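Local atomic coordinates of maltose/maltodextrin-binding protein (Thermus thermophilus, PDB entry 2GH9), a protein that binds maltotriose and probably delivers such maltodextrins to a membrane transporter as a periplasmic binding protein. Residues A[89-93]-A[94-98]; A[211-214]-A[215-219]; A[350-353]-A[354-358]; A[361-364]-A[365-369]. One frame throughout, in Å; residues are numbered along the deposited sequence.

Interaction 1 (A[89-93]-A[94-98]); sequences ADLQG and VAVEA
Gln92 and Val96 are joined through the backbone at the first turn of helix 93-98, where the chain leaves helix 85-90 through Leu91 and Gln92 and starts a new helix in this periplasmic binding protein fold. Gln92 holds the N-cap position, and its carbonyl O takes two amides of the new turn: Val96 N at 3.2 Å, nearly straight at hydrogen and almost head-on to the carbonyl, and Ala95 N, whose bond is bent and weak. One residue on, Glu97 N gives to Gly93 O at 3.0 Å, with the donor tilted 21° from the carbonyl plane.

The apolar side-chain contact reaches back over this turn. Leu91 stands before the N-cap residue and Val96 in the first turn, and the two side chains cross at about a right angle. Val96 CG2 meets Leu91 CB at 3.7 Å and lies 3.9 Å from Leu91 CD1. With CG1 anti to the backbone N (chi1 175°), Val96 has its CG2 beside that N, on the side facing Leu91. Valine suits the place because one of its two methyls reaches back to Leu91. Ala95 is buried, and its single methyl is small enough to fit against Val308, Pro109 and Val268 of the surrounding strands and loop. Asp90 hydrogen-bonds to Ser309 OG and Ser311 N, tying the segment before the turn to the chain at 309-311.

On the exposed side the Glu97 chain runs back along the helix, and its CG packs 3.3 Å from Gly93 O.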
ATOM      1  N   ALA A  89     -10.035  14.738 -15.855  1.00 34.55           N
ATOM      2  CA  ALA A  89     -11.403  14.181 -15.941  1.00 34.48           C
ATOM      3  C   ALA A  89     -11.445  12.662 -16.015  1.00 34.35           C
ATOM      4  O   ALA A  89     -12.426  12.030 -15.584  1.00 34.08           O
ATOM      5  CB  ALA A  89     -12.170  14.780 -17.165  1.00 34.56           C
ATOM      6  N   ASP A  90     -10.408  12.070 -16.599  1.00 33.97           N
ATOM      7  CA  ASP A  90     -10.365  10.620 -16.742  1.00 34.16           C
ATOM      8  C   ASP A  90      -9.911   9.897 -15.454  1.00 33.47           C
ATOM      9  O   ASP A  90     -10.044   8.681 -15.343  1.00 33.26           O
ATOM     10  CB  ASP A  90      -9.463  10.236 -17.911  1.00 34.24           C
ATOM     11  CG  ASP A  90      -9.214   8.765 -17.982  1.00 34.88           C
ATOM     12  OD1 ASP A  90     -10.193   8.013 -18.194  1.00 37.29           O
ATOM     13  OD2 ASP A  90      -8.034   8.347 -17.817  1.00 37.96           O
ATOM     14  N   LEU A  91      -9.386  10.647 -14.499  1.00 32.89           N
ATOM     15  CA  LEU A  91      -8.934  10.069 -13.221  1.00 32.86           C
ATOM     16  C   LEU A  91     -10.097   9.826 -12.253  1.00 32.57           C
ATOM     17  O   LEU A  91     -11.015  10.643 -12.139  1.00 32.97           O
ATOM     18  CB  LEU A  91      -7.915  10.990 -12.534  1.00 32.34           C
ATOM     19  CG  LEU A  91      -6.621  11.376 -13.263  1.00 32.40           C
ATOM     20  CD1 LEU A  91      -5.832  12.389 -12.433  1.00 31.77           C
ATOM     21  CD2 LEU A  91      -5.760  10.173 -13.575  1.00 33.07           C
ATOM     22  N   GLN A  92     -10.038   8.706 -11.540  1.00 32.11           N
ATOM     23  CA  GLN A  92     -10.962   8.432 -10.450  1.00 31.49           C
ATOM     24  C   GLN A  92     -10.853   9.515  -9.372  1.00 30.55           C
ATOM     25  O   GLN A  92      -9.756   9.903  -8.966  1.00 29.87           O
ATOM     26  CB  GLN A  92     -10.647   7.067  -9.836  1.00 31.28           C
ATOM     27  CG  GLN A  92     -10.950   5.889 -10.732  1.00 31.89           C
ATOM     28  CD  GLN A  92     -10.361   4.584 -10.228  1.00 33.67           C
ATOM     29  OE1 GLN A  92      -9.469   4.571  -9.363  1.00 35.21           O
ATOM     30  NE2 GLN A  92     -10.856   3.465 -10.777  1.00 35.32           N
ATOM     31  N   GLY A  93     -12.000   9.997  -8.914  1.00 30.20           N
ATOM     32  CA  GLY A  93     -12.069  10.987  -7.845  1.00 29.71           C
ATOM     33  C   GLY A  93     -11.203  10.748  -6.610  1.00 29.17           C
ATOM     34  O   GLY A  93     -10.597  11.664  -6.101  1.00 29.35           O
ATOM     35  N   VAL A  94     -11.181   9.527  -6.096  1.00 29.18           N
ATOM     36  CA  VAL A  94     -10.396   9.239  -4.886  1.00 28.93           C
ATOM     37  C   VAL A  94      -8.892   9.392  -5.146  1.00 27.59           C
ATOM     38  O   VAL A  94      -8.142   9.753  -4.255  1.00 27.21           O
ATOM     39  CB  VAL A  94     -10.660   7.811  -4.337  1.00 29.14           C
ATOM     40  CG1 VAL A  94     -12.122   7.655  -3.877  1.00 31.26           C
ATOM     41  CG2 VAL A  94     -10.328   6.792  -5.380  1.00 30.44           C
ATOM     42  N   ALA A  95      -8.459   9.086  -6.364  1.00 27.24           N
ATOM     43  CA  ALA A  95      -7.042   9.203  -6.734  1.00 27.01           C
ATOM     44  C   ALA A  95      -6.612  10.658  -6.839  1.00 26.36           C
ATOM     45  O   ALA A  95      -5.504  11.018  -6.419  1.00 24.95           O
ATOM     46  CB  ALA A  95      -6.778   8.473  -8.044  1.00 27.14           C
ATOM     47  N   VAL A  96      -7.483  11.492  -7.421  1.00 26.61           N
ATOM     48  CA  VAL A  96      -7.287  12.927  -7.422  1.00 26.83           C
ATOM     49  C   VAL A  96      -7.191  13.443  -5.987  1.00 26.23           C
ATOM     50  O   VAL A  96      -6.259  14.133  -5.661  1.00 25.92           O
ATOM     51  CB  VAL A  96      -8.408  13.677  -8.198  1.00 27.07           C
ATOM     52  CG1 VAL A  96      -8.232  15.175  -8.079  1.00 27.60           C
ATOM     53  CG2 VAL A  96      -8.414  13.267  -9.667  1.00 27.38           C
ATOM     54  N   GLU A  97      -8.136  13.067  -5.131  1.00 26.64           N
ATOM     55  CA  GLU A  97      -8.148  13.527  -3.746  1.00 27.91           C
ATOM     56  C   GLU A  97      -6.914  13.053  -2.982  1.00 27.20           C
ATOM     57  O   GLU A  97      -6.371  13.795  -2.167  1.00 26.66           O
ATOM     58  CB  GLU A  97      -9.416  13.061  -3.012  1.00 28.10           C
ATOM     59  CG  GLU A  97     -10.723  13.712  -3.477  1.00 31.07           C
ATOM     60  CD  GLU A  97     -11.970  12.992  -2.940  1.00 32.13           C
ATOM     61  OE1 GLU A  97     -12.365  13.237  -1.769  1.00 39.18           O
ATOM     62  OE2 GLU A  97     -12.565  12.175  -3.688  1.00 37.93           O
ATOM     63  N   ALA A  98      -6.472  11.816  -3.235  1.00 26.83           N
ATOM     64  CA  ALA A  98      -5.282  11.272  -2.556  1.00 26.58           C
ATOM     65  C   ALA A  98      -4.036  12.153  -2.783  1.00 26.77           C
ATOM     66  O   ALA A  98      -3.220  12.321  -1.884  1.00 26.31           O
ATOM     67  CB  ALA A  98      -5.005   9.849  -3.028  1.00 26.22           C
TER

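Interaction 2 (A[211-214]-A[215-219]); sequences EGVD and YGVAD
Asp214 caps the helix that Val217 and Ala218 help to begin: it is the N-cap residue of helix 215-224 and ends the loop that follows helix 189-204 in this two-lobed sugar-binding fold.

Hydrogen bonds come first. Asp214 OD1 accepts from Val217 N at 3.2 Å, and the N-H meets the oxygen nearly along its C-O bond. The torsion responsible is chi1 of 58°, which sets CG between the backbone N and the carbonyl carbon and brings the carboxylate forward to the amides of the first turn. The carbonyl O of the same residue accepts from Ala218 N at 3.3 Å, an almost linear bond of 176°. Aspartate fits this place because its short side chain reaches an amide of the first turn, and its negative charge probably interacts favourably with the positive end of the helix dipole.

The apolar contacts centre on Val213. Its CG1 meets Val217 CG1 at 3.8 Å, the two side chains crossing at about a right angle, and it also touches Ala218 CB at 4.2 Å. Buried Val213 thus packs against the first turn, while Ala218, small enough for close approach, lies against Ile230 of strand 227-232.

The third kind is ligand contact. Tyr215, the first residue of the helix, touches a bound glucose unit of the maltotriose, and its OH is hydrogen-bonded to Asn232 ND2, which probably helps to hold the ring in place beside the sugar.

Back at the cap, Val217 CG2 lies tightly against the carboxylate, 3.1 Å from Asp214 OD1.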
ATOM      1  N   GLU A 211       6.854 -16.736  15.057  1.00 35.40           N
ATOM      2  CA  GLU A 211       7.895 -15.739  15.215  1.00 34.98           C
ATOM      3  C   GLU A 211       8.750 -15.614  13.938  1.00 34.67           C
ATOM      4  O   GLU A 211       8.918 -16.565  13.158  1.00 35.33           O
ATOM      5  CB  GLU A 211       8.751 -16.100  16.442  1.00 35.51           C
ATOM      6  CG  GLU A 211      10.069 -15.360  16.549  1.00 37.41           C
ATOM      7  CD  GLU A 211       9.918 -13.876  16.806  1.00 41.62           C
ATOM      8  OE1 GLU A 211       9.061 -13.501  17.635  1.00 44.17           O
ATOM      9  OE2 GLU A 211      10.699 -13.088  16.209  1.00 45.25           O
ATOM     10  N   GLY A 212       9.241 -14.405  13.698  1.00 34.49           N
ATOM     11  CA  GLY A 212      10.161 -14.157  12.602  1.00 33.95           C
ATOM     12  C   GLY A 212       9.524 -13.793  11.278  1.00 33.33           C
ATOM     13  O   GLY A 212      10.217 -13.345  10.369  1.00 33.68           O
ATOM     14  N   VAL A 213       8.208 -13.958  11.149  1.00 32.74           N
ATOM     15  CA  VAL A 213       7.575 -13.776   9.840  1.00 31.89           C
ATOM     16  C   VAL A 213       7.373 -12.289   9.513  1.00 31.10           C
ATOM     17  O   VAL A 213       6.515 -11.609  10.087  1.00 30.81           O
ATOM     18  CB  VAL A 213       6.256 -14.553   9.714  1.00 32.01           C
ATOM     19  CG1 VAL A 213       5.762 -14.532   8.260  1.00 31.41           C
ATOM     20  CG2 VAL A 213       6.458 -15.999  10.176  1.00 33.29           C
ATOM     21  N   ASP A 214       8.178 -11.810   8.568  1.00 29.91           N
ATOM     22  CA  ASP A 214       8.088 -10.451   8.071  1.00 28.85           C
ATOM     23  C   ASP A 214       7.682 -10.483   6.592  1.00 27.66           C
ATOM     24  O   ASP A 214       7.368 -11.539   6.049  1.00 27.63           O
ATOM     25  CB  ASP A 214       9.414  -9.703   8.309  1.00 29.12           C
ATOM     26  CG  ASP A 214      10.599 -10.363   7.660  1.00 29.92           C
ATOM     27  OD1 ASP A 214      10.432 -11.312   6.859  1.00 29.35           O
ATOM     28  OD2 ASP A 214      11.737  -9.936   7.985  1.00 33.30           O
ATOM     29  N   TYR A 215       7.683  -9.332   5.934  1.00 26.92           N
ATOM     30  CA  TYR A 215       7.282  -9.281   4.536  1.00 26.25           C
ATOM     31  C   TYR A 215       7.985 -10.345   3.696  1.00 25.85           C
ATOM     32  O   TYR A 215       7.342 -11.080   2.967  1.00 25.19           O
ATOM     33  CB  TYR A 215       7.534  -7.890   3.918  1.00 25.77           C
ATOM     34  CG  TYR A 215       6.920  -7.845   2.557  1.00 25.71           C
ATOM     35  CD1 TYR A 215       5.571  -7.540   2.391  1.00 26.02           C
ATOM     36  CD2 TYR A 215       7.645  -8.237   1.444  1.00 25.56           C
ATOM     37  CE1 TYR A 215       4.984  -7.575   1.120  1.00 24.77           C
ATOM     38  CE2 TYR A 215       7.079  -8.268   0.197  1.00 25.81           C
ATOM     39  CZ  TYR A 215       5.745  -7.938   0.039  1.00 24.93           C
ATOM     40  OH  TYR A 215       5.207  -7.997  -1.211  1.00 25.24           O
ATOM     41  N   GLY A 216       9.313 -10.418   3.792  1.00 26.15           N
ATOM     42  CA  GLY A 216      10.096 -11.290   2.920  1.00 26.60           C
ATOM     43  C   GLY A 216       9.882 -12.778   3.124  1.00 26.76           C
ATOM     44  O   GLY A 216       9.898 -13.563   2.166  1.00 27.66           O
ATOM     45  N   VAL A 217       9.675 -13.161   4.379  1.00 27.77           N
ATOM     46  CA  VAL A 217       9.422 -14.557   4.739  1.00 27.24           C
ATOM     47  C   VAL A 217       8.131 -15.031   4.088  1.00 26.83           C
ATOM     48  O   VAL A 217       8.098 -16.070   3.407  1.00 26.00           O
ATOM     49  CB  VAL A 217       9.367 -14.714   6.273  1.00 27.81           C
ATOM     50  CG1 VAL A 217       8.893 -16.106   6.672  1.00 28.10           C
ATOM     51  CG2 VAL A 217      10.740 -14.371   6.904  1.00 27.64           C
ATOM     52  N   ALA A 218       7.064 -14.245   4.257  1.00 26.74           N
ATOM     53  CA  ALA A 218       5.757 -14.619   3.697  1.00 26.41           C
ATOM     54  C   ALA A 218       5.752 -14.534   2.176  1.00 25.84           C
ATOM     55  O   ALA A 218       5.219 -15.411   1.499  1.00 24.90           O
ATOM     56  CB  ALA A 218       4.639 -13.751   4.297  1.00 26.07           C
ATOM     57  N   ASP A 219       6.336 -13.463   1.641  1.00 26.12           N
ATOM     58  CA  ASP A 219       6.366 -13.275   0.210  1.00 26.83           C
ATOM     59  C   ASP A 219       7.211 -14.354  -0.450  1.00 27.00           C
ATOM     60  O   ASP A 219       6.832 -14.885  -1.498  1.00 26.97           O
ATOM     61  CB  ASP A 219       6.912 -11.901  -0.139  1.00 26.70           C
ATOM     62  CG  ASP A 219       6.787 -11.599  -1.612  1.00 27.18           C
ATOM     63  OD1 ASP A 219       5.681 -11.761  -2.164  1.00 28.61           O
ATOM     64  OD2 ASP A 219       7.808 -11.212  -2.212  1.00 29.78           O
TER

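Interaction 3 (A[350-353]-A[354-358]); sequences NAIS and LAIQR
Ile352 and Ile356 meet one turn apart near the end of the long helix 341-357, an alpha-helical i to i+4 pairing on its buried side. Their CG2 methyls are 4.4 Å apart, a loose touch. The closer contact is with the backbone: Ile356 CG1 and CG2 each lie 3.4 Å from Ile352 O, straddling the carbonyl. This follows from chi1 of 70°, which turns CG1 between the backbone N and the carbonyl carbon and so brings both branches of CB back toward the preceding turn.

Three backbone bonds hold the turns together. Ile352 O accepts from Ile356 N at 3.0 Å, and in the same way Ala351 O accepts from Ala355 N and Asn350 O from Leu354 N. Each donor sits about 20° from the plane of its carbonyl.

Farther out, neighbouring helices position the pair. Ile352 rests on Leu196 of helix 189-204 and on Pro156 and Asn159 of helix 156-166, while Ile356 touches Ile199. Branched, apolar isoleucines fill such a junction well. With an alanine at Ile356 both gamma branches are gone, which would probably leave a gap between the Ile352 carbonyl and Ile199.

Ala351 and Ala355 are buried too, and their short side chains suit close neighbours: Ala351 lies against Ile366 and Met370 of helix 363-378, Ala355 against Lys200. Leu354, on a more exposed flank, also reaches Ile366, and its CD1 folds back to within 3.4 Å of Asn350 O.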
ATOM      1  N   ASN A 350       4.828  -0.464  16.467  1.00 30.07           N
ATOM      2  CA  ASN A 350       5.494  -0.835  17.714  1.00 30.43           C
ATOM      3  C   ASN A 350       4.510  -1.555  18.640  1.00 29.77           C
ATOM      4  O   ASN A 350       4.857  -2.547  19.264  1.00 30.01           O
ATOM      5  CB  ASN A 350       6.111   0.400  18.389  1.00 30.52           C
ATOM      6  CG  ASN A 350       7.344   0.942  17.635  1.00 33.00           C
ATOM      7  OD1 ASN A 350       7.901   0.284  16.741  1.00 33.97           O
ATOM      8  ND2 ASN A 350       7.777   2.153  18.015  1.00 32.87           N
ATOM      9  N   ALA A 351       3.279  -1.065  18.701  1.00 29.66           N
ATOM     10  CA  ALA A 351       2.239  -1.691  19.516  1.00 29.65           C
ATOM     11  C   ALA A 351       1.995  -3.142  19.088  1.00 29.78           C
ATOM     12  O   ALA A 351       1.887  -4.038  19.933  1.00 29.75           O
ATOM     13  CB  ALA A 351       0.962  -0.892  19.429  1.00 29.31           C
ATOM     14  N   ILE A 352       1.908  -3.370  17.773  1.00 29.11           N
ATOM     15  CA  ILE A 352       1.613  -4.702  17.234  1.00 29.41           C
ATOM     16  C   ILE A 352       2.740  -5.667  17.536  1.00 30.43           C
ATOM     17  O   ILE A 352       2.511  -6.806  17.981  1.00 30.04           O
ATOM     18  CB  ILE A 352       1.315  -4.660  15.692  1.00 29.27           C
ATOM     19  CG1 ILE A 352       0.038  -3.853  15.433  1.00 27.66           C
ATOM     20  CG2 ILE A 352       1.252  -6.112  15.095  1.00 27.40           C
ATOM     21  CD1 ILE A 352      -0.152  -3.340  13.985  1.00 28.36           C
ATOM     22  N   SER A 353       3.966  -5.223  17.278  1.00 31.13           N
ATOM     23  CA  SER A 353       5.140  -6.033  17.568  1.00 32.39           C
ATOM     24  C   SER A 353       5.236  -6.399  19.069  1.00 33.19           C
ATOM     25  O   SER A 353       5.586  -7.522  19.400  1.00 34.03           O
ATOM     26  CB  SER A 353       6.415  -5.318  17.091  1.00 32.54           C
ATOM     27  OG  SER A 353       6.489  -5.368  15.675  1.00 32.92           O
ATOM     28  N   LEU A 354       4.921  -5.454  19.951  1.00 34.11           N
ATOM     29  CA  LEU A 354       4.872  -5.725  21.405  1.00 35.50           C
ATOM     30  C   LEU A 354       3.787  -6.742  21.766  1.00 36.13           C
ATOM     31  O   LEU A 354       3.997  -7.632  22.601  1.00 36.31           O
ATOM     32  CB  LEU A 354       4.586  -4.438  22.189  1.00 35.70           C
ATOM     33  CG  LEU A 354       5.721  -3.685  22.878  1.00 36.92           C
ATOM     34  CD1 LEU A 354       6.822  -3.340  21.914  1.00 37.51           C
ATOM     35  CD2 LEU A 354       5.151  -2.433  23.540  1.00 36.35           C
ATOM     36  N   ALA A 355       2.617  -6.585  21.153  1.00 36.47           N
ATOM     37  CA  ALA A 355       1.500  -7.490  21.398  1.00 37.16           C
ATOM     38  C   ALA A 355       1.876  -8.932  21.052  1.00 37.43           C
ATOM     39  O   ALA A 355       1.657  -9.844  21.859  1.00 38.26           O
ATOM     40  CB  ALA A 355       0.254  -7.038  20.624  1.00 36.74           C
ATOM     41  N   ILE A 356       2.490  -9.131  19.888  1.00 37.82           N
ATOM     42  CA  ILE A 356       2.774 -10.473  19.361  1.00 38.24           C
ATOM     43  C   ILE A 356       4.092 -11.078  19.853  1.00 38.87           C
ATOM     44  O   ILE A 356       4.388 -12.224  19.568  1.00 37.82           O
ATOM     45  CB  ILE A 356       2.724 -10.510  17.789  1.00 37.88           C
ATOM     46  CG1 ILE A 356       3.898  -9.743  17.149  1.00 37.76           C
ATOM     47  CG2 ILE A 356       1.393  -9.958  17.314  1.00 37.64           C
ATOM     48  CD1 ILE A 356       3.932  -9.757  15.609  1.00 36.47           C
ATOM     49  N   GLN A 357       4.871 -10.305  20.593  1.00 41.00           N
ATOM     50  CA  GLN A 357       6.160 -10.771  21.090  1.00 42.37           C
ATOM     51  C   GLN A 357       5.975 -11.845  22.171  1.00 43.21           C
ATOM     52  O   GLN A 357       6.700 -12.842  22.173  1.00 43.25           O
ATOM     53  CB  GLN A 357       6.970  -9.579  21.601  1.00 42.61           C
ATOM     54  CG  GLN A 357       8.018  -9.860  22.666  1.00 43.05           C
ATOM     55  CD  GLN A 357       8.618  -8.569  23.185  1.00 44.39           C
ATOM     56  OE1 GLN A 357       8.295  -8.106  24.296  1.00 47.49           O
ATOM     57  NE2 GLN A 357       9.467  -7.949  22.362  1.00 46.80           N
ATOM     58  N   ARG A 358       5.000 -11.642  23.060  1.00 44.00           N
ATOM     59  CA  ARG A 358       4.708 -12.613  24.119  1.00 45.12           C
ATOM     60  C   ARG A 358       3.193 -12.804  24.340  1.00 45.12           C
ATOM     61  O   ARG A 358       2.415 -11.859  24.171  1.00 44.97           O
ATOM     62  CB  ARG A 358       5.388 -12.183  25.423  1.00 45.19           C
ATOM     63  CG  ARG A 358       4.808 -10.922  26.061  1.00 46.49           C
ATOM     64  CD  ARG A 358       5.733 -10.354  27.146  1.00 47.98           C
ATOM     65  NE  ARG A 358       5.729 -11.196  28.349  1.00 50.81           N
ATOM     66  CZ  ARG A 358       4.926 -11.034  29.405  1.00 51.86           C
ATOM     67  NH1 ARG A 358       4.032 -10.042  29.450  1.00 52.93           N
ATOM     68  NH2 ARG A 358       5.019 -11.875  30.440  1.00 51.82           N
TER

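Interaction 4 (A[361-364]-A[365-369]); sequences SNVK and KIVED
Asn362 reaches forward to Lys365, and its side chain can be followed outward from CB, which lies 4.1 Å from Lys365 CB. CG is anti to the backbone N (chi1 -172°), a torsion that carries the amide alongside the first turn of the helix. CG then approaches Lys365 CG at 3.5 Å. At the tip the two atoms part in role: OD1 accepts from Lys365 N at 2.8 Å, the donor standing 58° out of the carbonyl plane, whereas ND2 lies against the lysine's methylenes, 3.2 Å from Lys365 CD. Lys365 is extended past CG and so passes the amide before running away. Asparagine suits the position because its short arm holds an acceptor just where an early amide needs one. Without the amide, as with an alanine here, Lys365 N would probably lose its capping partner and the lysine chain would be freer to swing.

Asn362 O accepts from Ile366 N at 2.9 Å, beginning the helical bonding. Ile366 CD1 reaches back to Ser361 CB at 3.8 Å, and Ser361 OG is itself hydrogen-bonded to Ala355 O of the preceding helix. Val363 and Val367 face helix 189-204, while on the exposed flank Lys364 NZ and Glu368 OE2 form a long salt bridge of 3.7 Å. The bond from Lys365 N to Asn362 OD1 marks an asparagine N-cap, here opening the C-terminal helix 363-378.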
ATOM      1  N   SER A 361       1.307 -10.330  26.959  1.00 45.43           N
ATOM      2  CA  SER A 361       1.389  -8.899  26.708  1.00 45.09           C
ATOM      3  C   SER A 361       0.089  -8.197  27.086  1.00 44.88           C
ATOM      4  O   SER A 361      -1.002  -8.619  26.693  1.00 45.26           O
ATOM      5  CB  SER A 361       1.752  -8.631  25.237  1.00 45.05           C
ATOM      6  OG  SER A 361       0.702  -9.000  24.367  1.00 44.36           O
ATOM      7  N   ASN A 362       0.214  -7.133  27.870  1.00 44.78           N
ATOM      8  CA  ASN A 362      -0.936  -6.339  28.296  1.00 44.68           C
ATOM      9  C   ASN A 362      -1.416  -5.502  27.112  1.00 44.38           C
ATOM     10  O   ASN A 362      -0.929  -4.398  26.874  1.00 43.88           O
ATOM     11  CB  ASN A 362      -0.568  -5.451  29.494  1.00 44.43           C
ATOM     12  CG  ASN A 362      -1.762  -4.749  30.104  1.00 44.84           C
ATOM     13  OD1 ASN A 362      -2.713  -4.382  29.425  1.00 44.37           O
ATOM     14  ND2 ASN A 362      -1.703  -4.539  31.406  1.00 46.03           N
ATOM     15  N   VAL A 363      -2.377  -6.053  26.374  1.00 44.44           N
ATOM     16  CA  VAL A 363      -2.968  -5.383  25.218  1.00 44.21           C
ATOM     17  C   VAL A 363      -3.592  -4.029  25.592  1.00 44.40           C
ATOM     18  O   VAL A 363      -3.464  -3.046  24.859  1.00 43.76           O
ATOM     19  CB  VAL A 363      -4.031  -6.300  24.569  1.00 43.99           C
ATOM     20  CG1 VAL A 363      -4.932  -5.519  23.704  1.00 43.74           C
ATOM     21  CG2 VAL A 363      -3.359  -7.434  23.791  1.00 43.05           C
ATOM     22  N   LYS A 364      -4.261  -3.987  26.743  1.00 44.84           N
ATOM     23  CA  LYS A 364      -4.857  -2.757  27.280  1.00 44.89           C
ATOM     24  C   LYS A 364      -3.837  -1.615  27.444  1.00 44.78           C
ATOM     25  O   LYS A 364      -4.097  -0.482  27.042  1.00 44.97           O
ATOM     26  CB  LYS A 364      -5.516  -3.063  28.639  1.00 45.45           C
ATOM     27  CG  LYS A 364      -6.374  -1.940  29.236  1.00 45.79           C
ATOM     28  CD  LYS A 364      -7.879  -2.248  29.153  1.00 47.49           C
ATOM     29  CE  LYS A 364      -8.633  -1.656  30.327  1.00 47.47           C
ATOM     30  NZ  LYS A 364      -8.361  -0.202  30.516  1.00 48.70           N
ATOM     31  N   LYS A 365      -2.694  -1.914  28.044  1.00 44.90           N
ATOM     32  CA  LYS A 365      -1.660  -0.892  28.306  1.00 44.98           C
ATOM     33  C   LYS A 365      -0.866  -0.539  27.048  1.00 44.33           C
ATOM     34  O   LYS A 365      -0.529   0.632  26.832  1.00 44.47           O
ATOM     35  CB  LYS A 365      -0.692  -1.351  29.400  1.00 45.46           C
ATOM     36  CG  LYS A 365      -1.296  -1.325  30.806  1.00 46.77           C
ATOM     37  CD  LYS A 365      -0.253  -1.680  31.883  1.00 46.84           C
ATOM     38  CE  LYS A 365      -0.885  -1.698  33.287  1.00 47.50           C
ATOM     39  NZ  LYS A 365       0.008  -2.343  34.319  1.00 48.39           N
ATOM     40  N   ILE A 366      -0.557  -1.558  26.245  1.00 43.53           N
ATOM     41  CA  ILE A 366       0.102  -1.375  24.941  1.00 42.99           C
ATOM     42  C   ILE A 366      -0.680  -0.358  24.112  1.00 42.75           C
ATOM     43  O   ILE A 366      -0.102   0.609  23.607  1.00 42.89           O
ATOM     44  CB  ILE A 366       0.262  -2.718  24.173  1.00 42.91           C
ATOM     45  CG1 ILE A 366       1.333  -3.580  24.849  1.00 42.31           C
ATOM     46  CG2 ILE A 366       0.640  -2.463  22.694  1.00 42.55           C
ATOM     47  CD1 ILE A 366       1.502  -4.959  24.284  1.00 41.74           C
ATOM     48  N   VAL A 367      -1.994  -0.552  24.009  1.00 42.01           N
ATOM     49  CA  VAL A 367      -2.844   0.384  23.268  1.00 41.96           C
ATOM     50  C   VAL A 367      -2.853   1.778  23.915  1.00 41.93           C
ATOM     51  O   VAL A 367      -2.834   2.803  23.211  1.00 41.65           O
ATOM     52  CB  VAL A 367      -4.293  -0.154  23.119  1.00 41.60           C
ATOM     53  CG1 VAL A 367      -5.193   0.886  22.460  1.00 40.78           C
ATOM     54  CG2 VAL A 367      -4.301  -1.462  22.325  1.00 40.54           C
ATOM     55  N   GLU A 368      -2.891   1.822  25.248  1.00 41.98           N
ATOM     56  CA  GLU A 368      -2.845   3.104  25.972  1.00 42.34           C
ATOM     57  C   GLU A 368      -1.562   3.883  25.655  1.00 41.82           C
ATOM     58  O   GLU A 368      -1.614   5.070  25.327  1.00 41.89           O
ATOM     59  CB  GLU A 368      -2.987   2.897  27.496  1.00 42.52           C
ATOM     60  CG  GLU A 368      -4.430   2.650  27.959  1.00 43.53           C
ATOM     61  CD  GLU A 368      -4.572   2.324  29.464  1.00 43.05           C
ATOM     62  OE1 GLU A 368      -3.561   2.074  30.162  1.00 41.44           O
ATOM     63  OE2 GLU A 368      -5.731   2.312  29.931  1.00 44.15           O
ATOM     64  N   ASP A 369      -0.432   3.194  25.744  1.00 41.83           N
ATOM     65  CA  ASP A 369       0.883   3.761  25.461  1.00 42.27           C
ATOM     66  C   ASP A 369       1.031   4.177  23.992  1.00 42.60           C
ATOM     67  O   ASP A 369       1.593   5.238  23.697  1.00 42.54           O
ATOM     68  CB  ASP A 369       1.990   2.755  25.814  1.00 42.60           C
ATOM     69  CG  ASP A 369       2.059   2.421  27.329  1.00 43.66           C
ATOM     70  OD1 ASP A 369       1.424   3.124  28.165  1.00 44.20           O
ATOM     71  OD2 ASP A 369       2.751   1.431  27.671  1.00 42.42           O
TER

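How the interactions relate
Along the chain the four contacts come strictly in series, each at or near the end of a helix. Interaction 1 stands apart, its centre 34 to 38 Å from the centres of the others and across the chain's centre from interactions 2 and 3. Interactions 2 and 3 have centres about 15 Å apart without touching. Interactions 3 and 4 do touch, their centres about 9 Å apart: helices 341-357 and 363-378 follow one another and meet through the serine just ahead of the later helix. Helix 189-204 borders both. Among the four, only interaction 2 touches the sugar, through Tyr215; the other three lie away from it, the side chain of Ile352 in interaction 3 being about 8 Å from a glucose unit.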